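PDB 2JKS: bradyzoite surface antigen BSR4 from Toxoplasma gondii, which is displayed on the bradyzoite surface as a member of the SAG1-related (SRS) superfamily, whose members are thought to act in host-cell attachment and immune recognition. Local coordinates for residues T34-R39 with N160-A165. Sequence-based numbering, arbitrary orientation.
Sequences TLSKGR and NVEARA
The Glu162 carboxylate turns one face to segment 34-39, and two carbons stand obliquely above its rim on that side, Thr34 CG2 by the OE2 edge (3.5 Å) and Ser36 CB by the OE1 edge (3.5 Å). Glu162 CG is anti to its carbonyl carbon (chi1 -60°) and the chain runs extended beyond it, crossing the Thr34 side chain at about a right angle. Thr34 CG2, anti to the backbone N, is 3.5 Å from Glu162 CG. Thr34 OG1 lies near the plane of the Asn160 amide on its ND2 edge, but comes closer to Asn160 CB (3.7 Å). Beneath these side chains two parallel strands pair through Leu35 N to Asn160 O (2.7 Å) and Glu162 N to Leu35 O (2.9 Å, N-H...O angle 172°). Asn160 continues the ladder by a backbone bond to Leu33. Thr34 and Asn160 occupy one face of the sheet; Leu35 and Val161 occupy the buried other face, where Val161 packs on Leu122 and Phe134. Past Leu35 the chains part. Ser36 to Arg39 form a type II turn with Gly38 at positive phi, and a water spans the widening gap, accepting from Lys37 N and donating to Ala163 O. Residues 162-165 lead toward strand 167-169, an outermost strand of the next sheet, consistent with a link between the two SRS domains, and Arg164 O meets Ser182 OG. Backbone hydrogen bonds and one bridging water supply the polar links, while the carboxylate meets segment 34-39 mainly through carbon, in van der Waals contact, without a salt bridge between the two segments.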
loop_
_atom_site.group_PDB
_atom_site.type_symbol
_atom_site.label_atom_id
_atom_site.label_comp_id
_atom_site.label_asym_id
_atom_site.label_seq_id
_atom_site.Cartn_x
_atom_site.Cartn_y
_atom_site.Cartn_z
ATOM N N THR A 34 -2.402 -13.708 -2.033
ATOM C CA THR A 34 -1.753 -12.433 -1.698
ATOM C C THR A 34 -0.933 -11.932 -2.866
ATOM O O THR A 34 -0.168 -12.713 -3.463
ATOM C CB THR A 34 -0.841 -12.583 -0.433
ATOM O OG1 THR A 34 -1.669 -12.946 0.666
ATOM C CG2 THR A 34 -0.057 -11.281 -0.112
ATOM N N LEU A 35 -1.098 -10.654 -3.220
ATOM C CA LEU A 35 -0.195 -10.009 -4.182
ATOM C C LEU A 35 0.807 -9.134 -3.443
ATOM O O LEU A 35 0.503 -8.550 -2.396
ATOM C CB LEU A 35 -0.947 -9.188 -5.250
ATOM C CG LEU A 35 -1.886 -9.975 -6.170
ATOM C CD1 LEU A 35 -2.681 -9.030 -7.033
ATOM C CD2 LEU A 35 -1.117 -11.022 -7.021
ATOM N N SER A 36 2.021 -9.088 -3.988
ATOM C CA SER A 36 3.109 -8.295 -3.422
ATOM C C SER A 36 4.243 -8.177 -4.440
ATOM O O SER A 36 4.190 -8.812 -5.499
ATOM C CB SER A 36 3.686 -8.954 -2.169
ATOM O OG SER A 36 4.039 -10.309 -2.419
ATOM N N LYS A 37 5.248 -7.355 -4.109
ATOM C CA LYS A 37 6.502 -7.296 -4.882
ATOM C C LYS A 37 6.954 -8.703 -5.239
ATOM O O LYS A 37 7.111 -9.563 -4.369
ATOM C CB LYS A 37 7.619 -6.559 -4.101
ATOM C CG LYS A 37 8.685 -5.920 -5.048
ATOM C CD LYS A 37 10.003 -5.759 -4.319
ATOM C CE LYS A 37 11.111 -5.275 -5.268
ATOM N NZ LYS A 37 12.023 -4.272 -4.580
ATOM N N GLY A 38 7.123 -8.951 -6.522
ATOM C CA GLY A 38 7.559 -10.304 -6.942
ATOM C C GLY A 38 6.425 -11.292 -7.233
ATOM O O GLY A 38 6.668 -12.379 -7.799
ATOM N N ARG A 39 5.192 -10.931 -6.852
ATOM C CA ARG A 39 4.033 -11.750 -7.142
ATOM C C ARG A 39 2.913 -10.787 -7.402
ATOM O O ARG A 39 2.069 -10.569 -6.583
ATOM C CB ARG A 39 3.665 -12.718 -5.992
ATOM C CG ARG A 39 4.833 -13.385 -5.317
ATOM C CD ARG A 39 4.316 -14.312 -4.243
ATOM N NE ARG A 39 3.767 -15.523 -4.837
ATOM C CZ ARG A 39 4.379 -16.705 -4.819
ATOM N NH1 ARG A 39 5.565 -16.838 -4.207
ATOM N NH2 ARG A 39 3.792 -17.754 -5.399
ATOM N N ASN A 160 -5.410 -10.191 -0.837
ATOM C CA ASN A 160 -4.637 -9.320 0.028
ATOM C C ASN A 160 -3.564 -8.725 -0.846
ATOM O O ASN A 160 -2.980 -9.434 -1.658
ATOM C CB ASN A 160 -4.047 -10.184 1.157
ATOM C CG ASN A 160 -5.138 -10.777 2.023
ATOM O OD1 ASN A 160 -5.881 -10.031 2.652
ATOM N ND2 ASN A 160 -5.307 -12.111 1.989
ATOM N N VAL A 161 -3.362 -7.421 -0.743
ATOM C CA VAL A 161 -2.300 -6.735 -1.458
ATOM C C VAL A 161 -1.390 -6.114 -0.384
ATOM O O VAL A 161 -1.850 -5.299 0.420
ATOM C CB VAL A 161 -2.857 -5.643 -2.406
ATOM C CG1 VAL A 161 -1.732 -5.002 -3.182
ATOM C CG2 VAL A 161 -3.996 -6.248 -3.325
ATOM N N GLU A 162 -0.144 -6.577 -0.328
ATOM C CA GLU A 162 0.802 -6.079 0.676
ATOM C C GLU A 162 1.304 -4.720 0.245
ATOM O O GLU A 162 1.561 -4.506 -0.934
ATOM C CB GLU A 162 1.973 -7.031 0.832
ATOM C CG GLU A 162 1.499 -8.414 1.264
ATOM C CD GLU A 162 2.614 -9.356 1.669
ATOM O OE1 GLU A 162 3.787 -9.077 1.368
ATOM O OE2 GLU A 162 2.301 -10.397 2.284
ATOM N N ALA A 163 1.447 -3.813 1.217
ATOM C CA ALA A 163 2.003 -2.483 0.996
ATOM C C ALA A 163 3.414 -2.552 0.392
ATOM O O ALA A 163 4.184 -3.460 0.697
ATOM C CB ALA A 163 2.080 -1.747 2.367
ATOM N N ARG A 164 3.762 -1.586 -0.433
ATOM C CA ARG A 164 5.152 -1.419 -0.860
ATOM C C ARG A 164 6.051 -1.227 0.365
ATOM O O ARG A 164 5.581 -0.801 1.447
ATOM C CB ARG A 164 5.301 -0.196 -1.759
ATOM C CG ARG A 164 5.067 1.141 -1.047
ATOM C CD ARG A 164 4.313 2.046 -1.998
ATOM N NE ARG A 164 5.168 2.781 -2.901
ATOM C CZ ARG A 164 4.795 3.122 -4.141
ATOM N NH1 ARG A 164 3.612 2.739 -4.627
ATOM N NH2 ARG A 164 5.614 3.825 -4.909
ATOM N N ALA A 165 7.341 -1.455 0.157
ATOM C CA ALA A 165 8.331 -1.254 1.213
ATOM C C ALA A 165 8.611 0.236 1.247
ATOM O O ALA A 165 8.615 0.882 0.209
ATOM C CB ALA A 165 9.667 -2.034 0.904
HETATM O O HOH W 1 4.568 -5.710 -1.566
#